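Local coordinates for protein bacterioferritin (Rhodobacter capsulatus, PDB 1JGC) that probably stores iron, oxidising Fe(2+) with dioxygen at a dinuclear centre and laying down ferric mineral inside a hollow 24-subunit shell that also carries heme b, at residues I8-A13 against L98-E103; S23-H28 against I49-H54; F29-D34 against L77-G82; K57-I62 against P69-L74. All coordinates share one frame; numbering follows the deposited sequence.

Interaction 1: I8-A13 against L98-E103; sequences IEFLNA and LKLYRE
Ala13 and Leu100 mark the nearest backbone approach, 8.2 Å CA to CA, of two helical segments that run antiparallel at 163° with their axes 10.3 Å apart. They belong to helices 5-34 and 83-111 of the ferritin four-helix bundle and meet near the surface in a thin, mostly apolar seam. Leu100 sits in the middle of it. Its CG lies anti to the backbone N (chi1 169°), which aims the isobutyl group at helix 5-34 and divides the work between its two methyls. CD2 packs on Ala13, 4.1 Å from CB and 3.8 Å from the carbonyl O, while CD1 reaches the rim of the Phe10 ring, 4.2 Å from CD1 of that phenylalanine. On the inner side of the seam, Leu11 turns to Phe120 of helix 114-144 and to Ile62 of helix 38-64, and Tyr101 OH makes a weak hydrogen bond to the iron-site residue Glu127. Towards solvent, the extended Glu103 crosses Phe10 at about a right angle, with ring and carboxylate planes 88° apart. The carboxylate meets the edge of the ring, where the C-H groups are probably slightly positive: OE2 lies in the ring plane, 3.9 Å from Phe10 CE1.

Interaction 2: S23-H28 against I49-H54; sequences SQYWVH and IEEMGH. With HEM (protoporphyrin IX containing Fe), chain D.
Trp26, which packs on Ile49 and Met52, gives its NE1 in a hydrogen bond to Asp56 OD1 of a neighbouring subunit, an oxygen that also forms a salt bridge with Arg30 NE. The indole is held on several sides. Vinyl carbon CAC of the heme lies 3.7 Å above one face, displaced from the ring centre, and heme methyl CMD is 3.6 Å from Trp26 CH2. Ile49 CG1 comes in at the ring edge, 4.1 Å from Trp26 CZ3. Met52, bent at its last torsion (chi3 -136°), crosses the indole at about a right angle and puts CE 3.7 Å from Trp26 CE3. Its SD binds the heme iron at 2.6 Å, and Met52 of the neighbouring subunit supplies the second axial sulfur, the bis-methionine heme of the bacterioferritin dimer. Helices 5-34 and 38-64, antiparallel at 162° in the four-helix bundle, thus have the heme on their outer side and the dinuclear site, metal-free here, on their inner side. There Tyr25 CE2 rests 3.9 Å from CG of Glu51, a residue that can bridge both irons. Glu51 folds back at chi2 (-52°), and its OE1 accepts a weak hydrogen bond from His54 ND1 at 3.3 Å.

Interaction 3: F29-D34 against L77-G82; sequences FRLQED and LRIGEG
Leu31 meets Ile79 through one methyl from each side: CD2 of the leucine lies 3.6 Å from CG2 of the isoleucine, and the two side chains cross at about a right angle. The same Leu31 CD2 lies 4.1 Å from Gly80 O, so one methyl touches both residues; the CB of Leu31 points toward the loop. Ile79 has CG1 beside its backbone N (chi1 -46°), which leaves CG2 on the carbonyl side to face the leucine. The contact is small and wholly van der Waals in nature. The loop is tied to helix 5-34 by groups one to two turns back from Leu31: His28 NE2 is hydrogen-bonded to Gly80 N, Gln24 OE1 to Arg78 N, and Val27 packs against Ile79. Farther along, Gly82 takes the N-cap position of helix 83-111, and Arg78 is tied to that helix by a salt bridge to Asp96. On the helix side, Phe29 CE2 lies 3.6 Å above one face of the Arg30 guanidinium, off the centre of the group. Leu63 of a neighbouring subunit packs on Leu31, and Asp34 O bonds to Thr136 OG1 of yet another subunit. Here the C-terminal end of the first long helix is joined to the last part of the crossover loop that runs the length of the bundle between the second and third helices, as in the ferritin fold.

Interaction 4: K57-I62 against P69-L74; sequences KIIARI and PNLQKL
Ile59 turns both of its branches to the loop: with CG1 beside the backbone N (chi1 -68°), CG2 faces Pro69, and the extended chi2 (173°) carries CD1 out to Leu71. CG2 lies 3.8 Å from Pro69 CB, and the isoleucine crosses the proline ring at about a right angle. CD1 is received by both leucine methyls, 3.8 Å from Leu71 CD1 and 3.9 Å from Leu71 CD2. One helical turn on, Ile62 takes the other end of the ring, its CG2 standing 3.6 Å from Pro69 N and 3.9 Å from Pro69 CD. Pro69 is thus seated on two isoleucines of helix 38-64. Beyond it an Asx turn bends the chain: Asn70 OD1 accepts from Gln72 N at 3.0 Å, the donor tilted 35° from the carbonyl plane. The end of the Leu71 side chain comes back to helix 38-64, and Leu15 and Leu19 of helix 5-34 also touch it. Val27 of a neighbouring subunit packs on Leu71 as well, while Gln72 bonds to Asp75 O and Leu77 N of that same subunit. The contact joins helix 38-64 to the early part of the long crossover loop of the ferritin four-helix bundle, at a subunit interface, with the Leu71 side chain about 5 Å from a heme.

Helix 5-34 contributes to interactions 1, 2 and 3 in chain order, and helix 38-64 to interactions 2 and 4. Interactions 1 and 4 share one end of the bundle, centres about 12 Å apart, and touch where Asn12 OD1 probably accepts a hydrogen bond from Asn70 N. Interaction 3 lies on the opposite side of the chain's centre, about 26 Å from interaction 1, with interaction 2 between them. Loop segments 69-74 and 77-82 nearly adjoin, yet interactions 4 and 3 are about 25 Å apart, since the loop runs along the bundle. Interactions 2, 3 and 4 all touch the same neighbouring subunit, linking heme site, crossover loop and dimer.

Interaction 1: I8-A13 against L98-E103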
# COMPACT_ATOMS: atom_id res chain seq x y z
N ILE A 8 5.75 46.05 -35.78
CA ILE A 8 4.86 46.32 -34.67
C ILE A 8 3.45 46.59 -35.18
O ILE A 8 2.46 46.21 -34.56
CB ILE A 8 5.39 47.50 -33.84
CG1 ILE A 8 6.73 47.09 -33.20
CG2 ILE A 8 4.37 47.94 -32.80
CD1 ILE A 8 7.35 48.13 -32.30
N GLU A 9 3.35 47.25 -36.33
CA GLU A 9 2.05 47.55 -36.91
C GLU A 9 1.37 46.23 -37.28
O GLU A 9 0.19 46.02 -36.99
CB GLU A 9 2.22 48.40 -38.16
CG GLU A 9 1.75 49.83 -38.02
CD GLU A 9 2.19 50.70 -39.19
OE1 GLU A 9 1.86 50.37 -40.37
OE2 GLU A 9 2.87 51.71 -38.93
N PHE A 10 2.13 45.35 -37.93
CA PHE A 10 1.61 44.06 -38.33
C PHE A 10 1.17 43.25 -37.11
O PHE A 10 0.09 42.65 -37.13
CB PHE A 10 2.67 43.29 -39.12
CG PHE A 10 2.59 43.51 -40.61
CD1 PHE A 10 1.43 43.20 -41.32
CD2 PHE A 10 3.69 44.00 -41.32
CE1 PHE A 10 1.37 43.38 -42.71
CE2 PHE A 10 3.64 44.18 -42.70
CZ PHE A 10 2.47 43.86 -43.40
N LEU A 11 1.99 43.24 -36.06
CA LEU A 11 1.65 42.52 -34.84
C LEU A 11 0.34 43.03 -34.23
O LEU A 11 -0.51 42.25 -33.81
CB LEU A 11 2.80 42.64 -33.83
CG LEU A 11 4.05 41.83 -34.19
CD1 LEU A 11 5.22 42.22 -33.28
CD2 LEU A 11 3.74 40.34 -34.08
N ASN A 12 0.17 44.36 -34.20
CA ASN A 12 -1.05 44.94 -33.67
C ASN A 12 -2.25 44.61 -34.54
O ASN A 12 -3.38 44.53 -34.06
CB ASN A 12 -0.90 46.45 -33.52
CG ASN A 12 -0.59 46.87 -32.11
OD1 ASN A 12 -1.29 46.48 -31.17
ND2 ASN A 12 0.45 47.67 -31.95
N ALA A 13 -2.03 44.43 -35.84
CA ALA A 13 -3.13 44.10 -36.72
C ALA A 13 -3.50 42.64 -36.47
O ALA A 13 -4.68 42.29 -36.40
CB ALA A 13 -2.74 44.32 -38.18
N LEU A 98 -5.37 34.38 -42.32
CA LEU A 98 -4.25 33.80 -43.05
C LEU A 98 -3.65 34.80 -44.05
O LEU A 98 -2.43 34.92 -44.20
CB LEU A 98 -4.68 32.53 -43.80
CG LEU A 98 -4.73 31.25 -42.97
CD1 LEU A 98 -5.42 30.16 -43.77
CD2 LEU A 98 -3.32 30.81 -42.61
N LYS A 99 -4.54 35.53 -44.71
CA LYS A 99 -4.13 36.53 -45.69
C LYS A 99 -3.21 37.52 -44.99
O LYS A 99 -2.10 37.78 -45.44
CB LYS A 99 -5.37 37.24 -46.23
CG LYS A 99 -5.10 38.26 -47.31
CD LYS A 99 -6.42 38.85 -47.83
CE LYS A 99 -6.18 39.87 -48.95
NZ LYS A 99 -5.45 41.11 -48.50
N LEU A 100 -3.68 38.04 -43.86
CA LEU A 100 -2.91 39.01 -43.09
C LEU A 100 -1.59 38.46 -42.57
O LEU A 100 -0.58 39.15 -42.61
CB LEU A 100 -3.74 39.52 -41.91
CG LEU A 100 -2.98 40.33 -40.86
CD1 LEU A 100 -2.39 41.57 -41.51
CD2 LEU A 100 -3.92 40.71 -39.73
N TYR A 101 -1.61 37.21 -42.09
CA TYR A 101 -0.40 36.61 -41.54
C TYR A 101 0.67 36.34 -42.59
O TYR A 101 1.86 36.50 -42.31
CB TYR A 101 -0.71 35.31 -40.80
CG TYR A 101 -1.65 35.44 -39.63
CD1 TYR A 101 -1.79 36.65 -38.94
CD2 TYR A 101 -2.38 34.34 -39.18
CE1 TYR A 101 -2.64 36.75 -37.84
CE2 TYR A 101 -3.23 34.43 -38.08
CZ TYR A 101 -3.36 35.64 -37.41
OH TYR A 101 -4.19 35.71 -36.32
N ARG A 102 0.26 35.91 -43.78
CA ARG A 102 1.22 35.63 -44.84
C ARG A 102 1.93 36.92 -45.28
O ARG A 102 3.12 36.92 -45.64
CB ARG A 102 0.50 34.99 -46.03
CG ARG A 102 -0.03 33.62 -45.69
CD ARG A 102 -0.76 32.97 -46.83
NE ARG A 102 -1.01 31.56 -46.52
CZ ARG A 102 -2.18 30.96 -46.70
NH1 ARG A 102 -3.21 31.63 -47.19
NH2 ARG A 102 -2.32 29.68 -46.37
N GLU A 103 1.19 38.02 -45.20
CA GLU A 103 1.67 39.34 -45.56
C GLU A 103 2.68 39.80 -44.51
O GLU A 103 3.82 40.17 -44.83
CB GLU A 103 0.48 40.27 -45.61
CG GLU A 103 0.62 41.49 -46.47
CD GLU A 103 -0.66 42.32 -46.46
OE1 GLU A 103 -1.75 41.75 -46.75
OE2 GLU A 103 -0.56 43.54 -46.15

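Interaction 2: S23-H28 against I49-H54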
# COMPACT_ATOMS: atom_id res chain seq x y z
N SER A 23 -13.79 36.64 -29.64
CA SER A 23 -15.18 36.95 -29.39
C SER A 23 -16.13 36.24 -30.33
O SER A 23 -17.23 35.86 -29.93
CB SER A 23 -15.40 38.45 -29.47
OG SER A 23 -14.72 39.10 -28.42
N GLN A 24 -15.72 36.05 -31.58
CA GLN A 24 -16.59 35.39 -32.53
C GLN A 24 -16.79 33.93 -32.12
O GLN A 24 -17.91 33.42 -32.16
CB GLN A 24 -16.01 35.47 -33.95
CG GLN A 24 -16.94 34.92 -35.04
CD GLN A 24 -16.39 35.15 -36.44
OE1 GLN A 24 -16.29 36.29 -36.90
NE2 GLN A 24 -16.04 34.06 -37.11
N TYR A 25 -15.71 33.27 -31.72
CA TYR A 25 -15.80 31.87 -31.30
C TYR A 25 -16.60 31.74 -30.02
O TYR A 25 -17.39 30.80 -29.86
CB TYR A 25 -14.41 31.27 -31.08
CG TYR A 25 -13.67 30.91 -32.35
CD1 TYR A 25 -14.22 30.03 -33.28
CD2 TYR A 25 -12.41 31.44 -32.61
CE1 TYR A 25 -13.54 29.69 -34.45
CE2 TYR A 25 -11.72 31.12 -33.77
CZ TYR A 25 -12.29 30.25 -34.69
OH TYR A 25 -11.61 29.96 -35.86
N TRP A 26 -16.40 32.68 -29.09
CA TRP A 26 -17.11 32.61 -27.83
C TRP A 26 -18.61 32.81 -27.98
O TRP A 26 -19.40 32.15 -27.32
CB TRP A 26 -16.55 33.61 -26.82
CG TRP A 26 -16.88 33.22 -25.42
CD1 TRP A 26 -18.01 33.55 -24.72
CD2 TRP A 26 -16.14 32.32 -24.59
NE1 TRP A 26 -18.02 32.90 -23.51
CE2 TRP A 26 -16.89 32.13 -23.40
CE3 TRP A 26 -14.92 31.64 -24.73
CZ2 TRP A 26 -16.46 31.29 -22.37
CZ3 TRP A 26 -14.50 30.81 -23.71
CH2 TRP A 26 -15.26 30.64 -22.54
N VAL A 27 -19.01 33.73 -28.86
CA VAL A 27 -20.43 33.95 -29.08
C VAL A 27 -21.01 32.69 -29.72
O VAL A 27 -22.10 32.26 -29.38
CB VAL A 27 -20.68 35.17 -30.00
CG1 VAL A 27 -22.16 35.31 -30.29
CG2 VAL A 27 -20.17 36.44 -29.35
N HIS A 28 -20.26 32.11 -30.65
CA HIS A 28 -20.72 30.90 -31.33
C HIS A 28 -20.87 29.77 -30.34
O HIS A 28 -21.80 28.96 -30.45
CB HIS A 28 -19.74 30.53 -32.44
CG HIS A 28 -19.93 31.33 -33.68
ND1 HIS A 28 -19.05 31.28 -34.74
CD2 HIS A 28 -20.91 32.19 -34.05
CE1 HIS A 28 -19.49 32.07 -35.71
NE2 HIS A 28 -20.62 32.63 -35.32
N ILE A 49 -10.38 29.79 -26.79
CA ILE A 49 -9.31 29.78 -25.81
C ILE A 49 -7.94 29.63 -26.49
O ILE A 49 -6.92 30.05 -25.95
CB ILE A 49 -9.56 28.68 -24.74
CG1 ILE A 49 -10.81 29.06 -23.94
CG2 ILE A 49 -8.37 28.54 -23.81
CD1 ILE A 49 -11.19 28.10 -22.85
N GLU A 50 -7.90 29.02 -27.67
CA GLU A 50 -6.64 28.90 -28.39
C GLU A 50 -6.24 30.30 -28.84
O GLU A 50 -5.09 30.71 -28.67
CB GLU A 50 -6.78 28.01 -29.62
CG GLU A 50 -6.45 26.54 -29.38
CD GLU A 50 -6.51 25.70 -30.67
OE1 GLU A 50 -5.77 26.04 -31.65
OE2 GLU A 50 -7.29 24.70 -30.69
N GLU A 51 -7.19 31.03 -29.40
CA GLU A 51 -6.92 32.38 -29.87
C GLU A 51 -6.48 33.28 -28.72
O GLU A 51 -5.66 34.18 -28.91
CB GLU A 51 -8.14 32.97 -30.57
CG GLU A 51 -8.54 32.24 -31.85
CD GLU A 51 -7.38 32.08 -32.82
OE1 GLU A 51 -6.73 33.10 -33.14
OE2 GLU A 51 -7.12 30.94 -33.25
N MET A 52 -7.03 33.07 -27.54
CA MET A 52 -6.65 33.88 -26.40
C MET A 52 -5.16 33.70 -26.20
O MET A 52 -4.43 34.66 -25.93
CB MET A 52 -7.41 33.45 -25.15
CG MET A 52 -8.87 33.88 -25.15
SD MET A 52 -9.83 33.15 -23.79
CE MET A 52 -11.32 32.67 -24.66
N GLY A 53 -4.69 32.47 -26.36
CA GLY A 53 -3.28 32.18 -26.21
C GLY A 53 -2.44 32.91 -27.24
O GLY A 53 -1.38 33.45 -26.93
N HIS A 54 -2.90 32.92 -28.49
CA HIS A 54 -2.19 33.60 -29.56
C HIS A 54 -2.09 35.08 -29.22
O HIS A 54 -1.02 35.67 -29.31
CB HIS A 54 -2.95 33.44 -30.89
CG HIS A 54 -2.94 32.04 -31.43
ND1 HIS A 54 -3.84 31.60 -32.38
CD2 HIS A 54 -2.12 30.99 -31.17
CE1 HIS A 54 -3.57 30.34 -32.68
NE2 HIS A 54 -2.53 29.95 -31.96
CHA HEM D . -9.29 31.98 -20.04
CHB HEM D . -6.70 35.55 -22.06
CHC HEM D . -10.79 37.48 -23.65
CHD HEM D . -13.38 34.31 -21.13
C1A HEM D . -8.24 32.68 -20.64
C2A HEM D . -6.93 32.18 -21.02
C3A HEM D . -6.12 33.29 -21.20
C4A HEM D . -7.05 34.37 -21.43
CMA HEM D . -4.60 33.31 -21.41
CAA HEM D . -6.54 30.78 -21.49
CBA HEM D . -6.86 29.59 -20.60
CGA HEM D . -6.09 29.61 -19.31
O1A HEM D . -6.31 28.70 -18.48
O2A HEM D . -5.26 30.54 -19.12
C1B HEM D . -7.58 36.40 -22.69
C2B HEM D . -7.20 37.55 -23.51
C3B HEM D . -8.36 38.15 -23.91
C4B HEM D . -9.45 37.30 -23.42
CMB HEM D . -5.78 37.99 -23.88
CAB HEM D . -8.40 39.30 -24.69
CBB HEM D . -9.29 40.36 -24.55
C1C HEM D . -11.85 36.72 -23.21
C2C HEM D . -13.22 36.91 -23.62
C3C HEM D . -13.98 36.00 -22.92
C4C HEM D . -13.05 35.30 -22.04
CMC HEM D . -13.71 37.94 -24.66
CAC HEM D . -15.35 35.76 -23.05
CBC HEM D . -16.32 36.66 -23.46
C1D HEM D . -12.50 33.42 -20.54
C2D HEM D . -12.89 32.29 -19.72
C3D HEM D . -11.73 31.61 -19.39
C4D HEM D . -10.63 32.32 -20.07
CMD HEM D . -14.32 31.92 -19.28
CAD HEM D . -11.71 30.47 -18.38
CBD HEM D . -11.38 29.07 -18.88
CGD HEM D . -11.59 28.00 -17.82
O1D HEM D . -11.11 28.18 -16.67
O2D HEM D . -12.24 26.97 -18.13
NA HEM D . -8.36 33.93 -21.24
NB HEM D . -8.96 36.23 -22.69
NC HEM D . -11.73 35.64 -22.36
ND HEM D . -11.12 33.43 -20.75
FE HEM D . -10.03 34.78 -21.79

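Interaction 3: F29-D34 against L77-G82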
# COMPACT_ATOMS: atom_id res chain seq x y z
N PHE A 29 -19.97 29.71 -29.37
CA PHE A 29 -20.03 28.68 -28.33
C PHE A 29 -21.36 28.84 -27.59
O PHE A 29 -22.14 27.89 -27.47
CB PHE A 29 -18.83 28.83 -27.38
CG PHE A 29 -19.11 28.40 -25.97
CD1 PHE A 29 -19.49 27.11 -25.68
CD2 PHE A 29 -18.99 29.32 -24.92
CE1 PHE A 29 -19.76 26.72 -24.37
CE2 PHE A 29 -19.25 28.94 -23.61
CZ PHE A 29 -19.64 27.64 -23.33
N ARG A 30 -21.62 30.04 -27.10
CA ARG A 30 -22.84 30.32 -26.37
C ARG A 30 -24.08 30.05 -27.20
O ARG A 30 -25.03 29.43 -26.72
CB ARG A 30 -22.82 31.77 -25.88
CG ARG A 30 -22.14 31.91 -24.54
CD ARG A 30 -22.91 31.09 -23.54
NE ARG A 30 -22.18 30.81 -22.31
CZ ARG A 30 -22.50 29.83 -21.48
NH1 ARG A 30 -23.53 29.04 -21.75
NH2 ARG A 30 -21.80 29.63 -20.38
N LEU A 31 -24.07 30.52 -28.44
CA LEU A 31 -25.18 30.32 -29.35
C LEU A 31 -25.44 28.82 -29.55
O LEU A 31 -26.56 28.34 -29.40
CB LEU A 31 -24.85 30.99 -30.69
CG LEU A 31 -25.68 32.15 -31.25
CD1 LEU A 31 -26.59 32.79 -30.22
CD2 LEU A 31 -24.71 33.15 -31.82
N GLN A 32 -24.39 28.08 -29.90
CA GLN A 32 -24.51 26.65 -30.12
C GLN A 32 -24.98 25.91 -28.86
O GLN A 32 -25.70 24.92 -28.94
CB GLN A 32 -23.17 26.08 -30.59
CG GLN A 32 -22.76 26.64 -31.94
CD GLN A 32 -21.29 26.51 -32.24
OE1 GLN A 32 -20.47 26.29 -31.35
NE2 GLN A 32 -20.93 26.67 -33.51
N GLU A 33 -24.59 26.42 -27.70
CA GLU A 33 -24.99 25.80 -26.45
C GLU A 33 -26.51 25.95 -26.27
O GLU A 33 -27.19 25.00 -25.89
CB GLU A 33 -24.26 26.47 -25.28
CG GLU A 33 -24.36 25.69 -23.98
CD GLU A 33 -23.60 24.38 -24.05
OE1 GLU A 33 -22.38 24.40 -24.35
OE2 GLU A 33 -24.21 23.32 -23.81
N ASP A 34 -27.02 27.14 -26.56
CA ASP A 34 -28.46 27.40 -26.43
C ASP A 34 -29.28 26.63 -27.47
O ASP A 34 -30.47 26.38 -27.26
CB ASP A 34 -28.73 28.92 -26.54
CG ASP A 34 -30.19 29.28 -26.28
OD1 ASP A 34 -30.77 28.82 -25.26
OD2 ASP A 34 -30.77 30.03 -27.09
N LEU A 77 -17.23 41.52 -36.65
CA LEU A 77 -17.58 40.18 -36.21
C LEU A 77 -18.51 39.51 -37.23
O LEU A 77 -19.25 40.19 -37.93
CB LEU A 77 -18.30 40.24 -34.87
CG LEU A 77 -17.47 40.56 -33.63
CD1 LEU A 77 -18.37 40.94 -32.46
CD2 LEU A 77 -16.60 39.35 -33.30
N ARG A 78 -18.47 38.19 -37.30
CA ARG A 78 -19.34 37.45 -38.21
C ARG A 78 -20.09 36.40 -37.40
O ARG A 78 -19.60 35.29 -37.20
CB ARG A 78 -18.51 36.75 -39.29
CG ARG A 78 -17.89 37.68 -40.29
CD ARG A 78 -16.74 36.99 -40.96
NE ARG A 78 -16.44 37.55 -42.27
CZ ARG A 78 -15.20 37.82 -42.68
NH1 ARG A 78 -14.17 37.57 -41.87
NH2 ARG A 78 -15.00 38.32 -43.89
N ILE A 79 -21.29 36.75 -36.95
CA ILE A 79 -22.10 35.85 -36.14
C ILE A 79 -23.12 35.07 -36.97
O ILE A 79 -24.09 35.65 -37.48
CB ILE A 79 -22.88 36.64 -35.07
CG1 ILE A 79 -21.95 37.64 -34.37
CG2 ILE A 79 -23.46 35.70 -34.06
CD1 ILE A 79 -20.70 37.03 -33.80
N GLY A 80 -22.92 33.77 -37.11
CA GLY A 80 -23.86 32.95 -37.87
C GLY A 80 -25.18 32.86 -37.13
O GLY A 80 -25.23 32.97 -35.91
N GLU A 81 -26.28 32.66 -37.86
CA GLU A 81 -27.57 32.57 -37.19
C GLU A 81 -28.03 31.12 -37.13
O GLU A 81 -29.17 30.84 -36.74
CB GLU A 81 -28.62 33.43 -37.88
CG GLU A 81 -28.37 34.92 -37.74
CD GLU A 81 -29.56 35.79 -38.12
OE1 GLU A 81 -30.05 35.65 -39.27
OE2 GLU A 81 -30.01 36.60 -37.27
N GLY A 82 -27.14 30.22 -37.52
CA GLY A 82 -27.46 28.80 -37.51
C GLY A 82 -26.21 27.93 -37.51
O GLY A 82 -25.10 28.43 -37.73

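Interaction 4: K57-I62 against P69-L74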
# COMPACT_ATOMS: atom_id res chain seq x y z
N LYS A 57 0.48 35.79 -26.56
CA LYS A 57 1.80 35.61 -27.14
C LYS A 57 2.20 36.85 -27.97
O LYS A 57 3.34 37.35 -27.87
CB LYS A 57 1.77 34.36 -28.01
CG LYS A 57 3.06 34.01 -28.70
CD LYS A 57 2.86 32.84 -29.68
CE LYS A 57 2.38 31.58 -28.96
NZ LYS A 57 2.19 30.40 -29.88
N ILE A 58 1.27 37.37 -28.76
CA ILE A 58 1.52 38.54 -29.60
C ILE A 58 1.69 39.84 -28.82
O ILE A 58 2.51 40.69 -29.18
CB ILE A 58 0.38 38.70 -30.64
CG1 ILE A 58 0.51 37.61 -31.69
CG2 ILE A 58 0.41 40.08 -31.28
CD1 ILE A 58 -0.56 37.63 -32.71
N ILE A 59 0.93 40.00 -27.75
CA ILE A 59 1.04 41.19 -26.93
C ILE A 59 2.43 41.21 -26.30
O ILE A 59 3.05 42.26 -26.19
CB ILE A 59 -0.03 41.20 -25.83
CG1 ILE A 59 -1.42 41.37 -26.46
CG2 ILE A 59 0.25 42.31 -24.82
CD1 ILE A 59 -2.56 41.23 -25.48
N ALA A 60 2.91 40.05 -25.88
CA ALA A 60 4.23 39.96 -25.26
C ALA A 60 5.34 40.34 -26.24
O ALA A 60 6.29 41.02 -25.89
CB ALA A 60 4.47 38.56 -24.71
N ARG A 61 5.20 39.89 -27.48
CA ARG A 61 6.21 40.19 -28.48
C ARG A 61 6.21 41.68 -28.77
O ARG A 61 7.26 42.28 -28.99
CB ARG A 61 5.92 39.41 -29.76
CG ARG A 61 6.92 39.65 -30.87
CD ARG A 61 8.32 39.21 -30.48
NE ARG A 61 9.26 39.43 -31.57
CZ ARG A 61 10.57 39.24 -31.49
NH1 ARG A 61 11.11 38.81 -30.35
NH2 ARG A 61 11.34 39.49 -32.53
N ILE A 62 5.03 42.29 -28.77
CA ILE A 62 4.93 43.71 -29.03
C ILE A 62 5.64 44.51 -27.94
O ILE A 62 6.39 45.43 -28.22
CB ILE A 62 3.46 44.16 -29.11
CG1 ILE A 62 2.85 43.70 -30.44
CG2 ILE A 62 3.37 45.67 -28.96
CD1 ILE A 62 1.37 44.00 -30.59
N PRO A 69 0.79 47.59 -27.30
CA PRO A 69 -0.31 46.72 -27.71
C PRO A 69 -1.61 47.49 -27.64
O PRO A 69 -1.87 48.19 -26.66
CB PRO A 69 -0.23 45.58 -26.71
CG PRO A 69 0.25 46.27 -25.48
CD PRO A 69 1.34 47.16 -26.01
N ASN A 70 -2.42 47.36 -28.68
CA ASN A 70 -3.69 48.07 -28.78
C ASN A 70 -4.86 47.10 -28.88
O ASN A 70 -5.12 46.53 -29.93
CB ASN A 70 -3.64 48.97 -30.02
CG ASN A 70 -4.94 49.72 -30.25
OD1 ASN A 70 -5.84 49.72 -29.41
ND2 ASN A 70 -5.05 50.36 -31.41
N LEU A 71 -5.58 46.92 -27.78
CA LEU A 71 -6.72 46.02 -27.78
C LEU A 71 -8.02 46.82 -27.72
O LEU A 71 -9.04 46.32 -27.24
CB LEU A 71 -6.68 45.05 -26.59
CG LEU A 71 -5.43 44.68 -25.80
CD1 LEU A 71 -5.70 43.35 -25.10
CD2 LEU A 71 -4.22 44.54 -26.68
N GLN A 72 -8.00 48.06 -28.21
CA GLN A 72 -9.18 48.90 -28.15
C GLN A 72 -10.30 48.55 -29.13
O GLN A 72 -11.47 48.83 -28.86
CB GLN A 72 -8.79 50.37 -28.34
CG GLN A 72 -9.95 51.34 -28.14
CD GLN A 72 -10.37 51.45 -26.69
OE1 GLN A 72 -9.63 51.97 -25.85
NE2 GLN A 72 -11.55 50.93 -26.39
N LYS A 73 -9.96 47.94 -30.26
CA LYS A 73 -10.98 47.62 -31.26
C LYS A 73 -10.87 46.24 -31.86
O LYS A 73 -9.82 45.61 -31.80
CB LYS A 73 -10.92 48.66 -32.38
CG LYS A 73 -11.00 50.09 -31.88
CD LYS A 73 -11.16 51.07 -33.02
CE LYS A 73 -11.31 52.48 -32.47
NZ LYS A 73 -11.54 53.48 -33.58
N LEU A 74 -11.97 45.77 -32.45
CA LEU A 74 -11.98 44.47 -33.11
C LEU A 74 -12.40 44.70 -34.55
O LEU A 74 -13.02 45.70 -34.87
CB LEU A 74 -13.01 43.52 -32.48
CG LEU A 74 -13.10 43.23 -30.98
CD1 LEU A 74 -13.97 41.99 -30.80
CD2 LEU A 74 -11.74 43.00 -30.38